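Local coordinates for protein protelomerase (Agrobacterium tumefaciens, PDB 4F43) that generates and protects the hairpin ends of a linear chromosome, probably by cutting and rejoining DNA strands as other telomere resolvases do, at residues N275-H280 and N284-A289. The protein carries 1 engineered substitution. Residues are numbered along the deposited sequence; the frame is centred on the assembly and turned at random.
Sequences NFAPPH and NSYFAA
The connection between helices 263-276 and 283-291, on the surface of the telomere resolvase catalytic domain and about 8 Å at its nearest atom from the bound hairpin DNA, illustrates how one aromatic ring can pack against a loop without any hydrogen bond between the segments. Helix 263-276 gives way to a short proline-containing loop, and the chain returns in helix 283-291, whose Y286 packs against F276, A277 and P278. The tyrosine CG stands anti to its own backbone nitrogen (chi1 -170°), which sends the ring out from the helix toward these three residues. The methyl of A277 settles almost squarely on one face: CB is 4.2 Å from the centroid of the Y286 ring and only 7° off the ring normal, a CH-pi contact. A277 CA lies over the same face, 4.2 Å from Y286 CE1. Next along the loop, P278 meets the same part of the ring obliquely, its CD 4.1 Å from Y286 CE1, the two side chains crossing at about a right angle. Beyond the segments, Y286 also touches Y273 of helix 263-276, while the neighbouring F287 packs on A269, E270 and Y273, so both aromatics contact the preceding helix as well. At the far end of the tyrosine, the phenolic oxygen reaches the root of the phenylalanine side chain, with Y286 OH 3.3 Å from F276 CB.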
ATOM      1  N   ASN A 275     -16.251  11.819  13.105  1.00 32.41           N
ATOM      2  CA  ASN A 275     -17.577  12.238  12.655  1.00 24.45           C
ATOM      3  C   ASN A 275     -18.668  11.164  12.681  1.00 23.75           C
ATOM      4  O   ASN A 275     -19.799  11.437  13.084  1.00 30.53           O
ATOM      5  CB  ASN A 275     -17.502  12.853  11.254  1.00 29.73           C
ATOM      6  CG  ASN A 275     -16.841  14.219  11.250  1.00 41.52           C
ATOM      7  OD1 ASN A 275     -16.012  14.522  12.108  1.00 53.31           O
ATOM      8  ND2 ASN A 275     -17.211  15.053  10.285  1.00 43.91           N
ATOM      9  N   PHE A 276     -18.336   9.950  12.253  1.00 23.89           N
ATOM     10  CA  PHE A 276     -19.365   8.944  11.990  1.00 22.51           C
ATOM     11  C   PHE A 276     -19.412   7.775  12.973  1.00 30.98           C
ATOM     12  O   PHE A 276     -20.345   6.973  12.933  1.00 44.25           O
ATOM     13  CB  PHE A 276     -19.216   8.398  10.567  1.00 21.22           C
ATOM     14  CG  PHE A 276     -19.200   9.461   9.509  1.00 29.49           C
ATOM     15  CD1 PHE A 276     -20.383   9.980   9.013  1.00 40.72           C
ATOM     16  CD2 PHE A 276     -18.002   9.937   9.006  1.00 35.50           C
ATOM     17  CE1 PHE A 276     -20.372  10.956   8.038  1.00 48.59           C
ATOM     18  CE2 PHE A 276     -17.983  10.914   8.030  1.00 42.37           C
ATOM     19  CZ  PHE A 276     -19.170  11.424   7.545  1.00 48.88           C
ATOM     20  N   ALA A 277     -18.418   7.680  13.848  1.00 25.33           N
ATOM     21  CA  ALA A 277     -18.286   6.517  14.723  1.00 27.57           C
ATOM     22  C   ALA A 277     -19.433   6.350  15.719  1.00 32.62           C
ATOM     23  O   ALA A 277     -19.712   7.253  16.512  1.00 38.48           O
ATOM     24  CB  ALA A 277     -16.957   6.553  15.454  1.00 29.09           C
ATOM     25  N   PRO A 278     -20.103   5.187  15.671  1.00 35.63           N
ATOM     26  CA  PRO A 278     -21.152   4.786  16.616  1.00 41.79           C
ATOM     27  C   PRO A 278     -20.634   4.743  18.055  1.00 58.29           C
ATOM     28  O   PRO A 278     -19.424   4.661  18.261  1.00 56.03           O
ATOM     29  CB  PRO A 278     -21.519   3.375  16.141  1.00 36.26           C
ATOM     30  CG  PRO A 278     -21.186   3.373  14.689  1.00 38.64           C
ATOM     31  CD  PRO A 278     -19.940   4.203  14.587  1.00 34.07           C
ATOM     32  N   PRO A 279     -21.542   4.794  19.043  1.00 67.51           N
ATOM     33  CA  PRO A 279     -21.130   4.859  20.449  1.00 68.09           C
ATOM     34  C   PRO A 279     -20.733   3.510  21.046  1.00 55.05           C
ATOM     35  O   PRO A 279     -20.116   3.485  22.110  1.00 58.16           O
ATOM     36  CB  PRO A 279     -22.388   5.380  21.145  1.00 74.49           C
ATOM     37  CG  PRO A 279     -23.502   4.857  20.312  1.00 72.29           C
ATOM     38  CD  PRO A 279     -23.005   4.905  18.894  1.00 68.65           C
ATOM     39  N   HIS A 280     -21.075   2.412  20.380  1.00 35.98           N
ATOM     40  CA  HIS A 280     -20.834   1.084  20.940  1.00 30.90           C
ATOM     41  C   HIS A 280     -19.640   0.364  20.319  1.00 30.66           C
ATOM     42  O   HIS A 280     -19.523  -0.857  20.416  1.00 42.72           O
ATOM     43  CB  HIS A 280     -22.089   0.215  20.829  1.00 30.68           C
ATOM     44  CG  HIS A 280     -22.568   0.019  19.424  1.00 43.80           C
ATOM     45  ND1 HIS A 280     -23.313   0.964  18.753  1.00 48.01           N
ATOM     46  CD2 HIS A 280     -22.412  -1.017  18.566  1.00 43.08           C
ATOM     47  CE1 HIS A 280     -23.594   0.521  17.542  1.00 44.76           C
ATOM     48  NE2 HIS A 280     -23.058  -0.679  17.402  1.00 43.01           N
ATOM     49  N   ASN A 284     -10.180   1.048  17.374  1.00  9.73           N
ATOM     50  CA  ASN A 284      -9.566  -0.041  16.625  1.00  8.54           C
ATOM     51  C   ASN A 284     -10.580  -0.783  15.761  1.00 15.87           C
ATOM     52  O   ASN A 284     -10.291  -1.150  14.620  1.00 24.88           O
ATOM     53  CB  ASN A 284      -8.875  -1.025  17.576  1.00 10.89           C
ATOM     54  CG  ASN A 284      -7.863  -0.350  18.483  1.00  9.58           C
ATOM     55  OD1 ASN A 284      -8.156  -0.041  19.638  1.00  7.88           O
ATOM     56  ND2 ASN A 284      -6.664  -0.116  17.963  1.00  9.00           N
ATOM     57  N   SER A 285     -11.773  -0.987  16.311  1.00 14.32           N
ATOM     58  CA  SER A 285     -12.822  -1.713  15.608  0.99 16.92           C
ATOM     59  C   SER A 285     -13.317  -0.934  14.392  1.00 17.83           C
ATOM     60  O   SER A 285     -13.463  -1.496  13.306  1.00 30.34           O
ATOM     61  CB  SER A 285     -13.986  -2.023  16.549  0.99 19.15           C
ATOM     62  OG  SER A 285     -14.920  -2.891  15.930  0.99 16.53           O
ATOM     63  N   TYR A 286     -13.570   0.356  14.583  1.00 15.21           N
ATOM     64  CA  TYR A 286     -14.045   1.210  13.505  1.00 22.58           C
ATOM     65  C   TYR A 286     -12.983   1.335  12.419  1.00 22.57           C
ATOM     66  O   TYR A 286     -13.293   1.282  11.226  1.00 33.91           O
ATOM     67  CB  TYR A 286     -14.430   2.590  14.040  1.00 24.91           C
ATOM     68  CG  TYR A 286     -15.150   3.449  13.028  1.00 32.87           C
ATOM     69  CD1 TYR A 286     -16.438   3.134  12.615  1.00 31.60           C
ATOM     70  CD2 TYR A 286     -14.546   4.576  12.491  1.00 31.35           C
ATOM     71  CE1 TYR A 286     -17.102   3.916  11.690  1.00 24.78           C
ATOM     72  CE2 TYR A 286     -15.203   5.364  11.566  1.00 26.26           C
ATOM     73  CZ  TYR A 286     -16.480   5.029  11.170  1.00 22.34           C
ATOM     74  OH  TYR A 286     -17.140   5.809  10.249  1.00 19.96           O
ATOM     75  N   PHE A 287     -11.733   1.495  12.845  1.00 22.80           N
ATOM     76  CA  PHE A 287     -10.608   1.547  11.919  1.00 13.72           C
ATOM     77  C   PHE A 287     -10.541   0.279  11.078  1.00  9.68           C
ATOM     78  O   PHE A 287     -10.458   0.341   9.854  1.00 14.78           O
ATOM     79  CB  PHE A 287      -9.297   1.744  12.679  1.00 17.15           C
ATOM     80  CG  PHE A 287      -8.947   3.183  12.922  1.00 22.01           C
ATOM     81  CD1 PHE A 287      -9.910   4.084  13.345  1.00 22.11           C
ATOM     82  CD2 PHE A 287      -7.653   3.633  12.735  1.00 24.55           C
ATOM     83  CE1 PHE A 287      -9.590   5.409  13.568  1.00 27.98           C
ATOM     84  CE2 PHE A 287      -7.325   4.955  12.959  1.00 28.75           C
ATOM     85  CZ  PHE A 287      -8.295   5.844  13.377  1.00 29.54           C
ATOM     86  N   ALA A 288     -10.597  -0.870  11.744  1.00 11.74           N
ATOM     87  CA  ALA A 288     -10.557  -2.155  11.059  1.00 12.77           C
ATOM     88  C   ALA A 288     -11.737  -2.318  10.104  1.00 16.31           C
ATOM     89  O   ALA A 288     -11.612  -2.941   9.049  1.00 24.60           O
ATOM     90  CB  ALA A 288     -10.532  -3.291  12.067  1.00  8.54           C
ATOM     91  N   ALA A 289     -12.879  -1.747  10.476  1.00 21.11           N
ATOM     92  CA  ALA A 289     -14.091  -1.860   9.673  1.00 16.71           C
ATOM     93  C   ALA A 289     -14.013  -1.031   8.395  1.00 18.63           C
ATOM     94  O   ALA A 289     -14.322  -1.520   7.308  1.00 25.53           O
ATOM     95  CB  ALA A 289     -15.307  -1.453  10.494  1.00 15.40           C
TER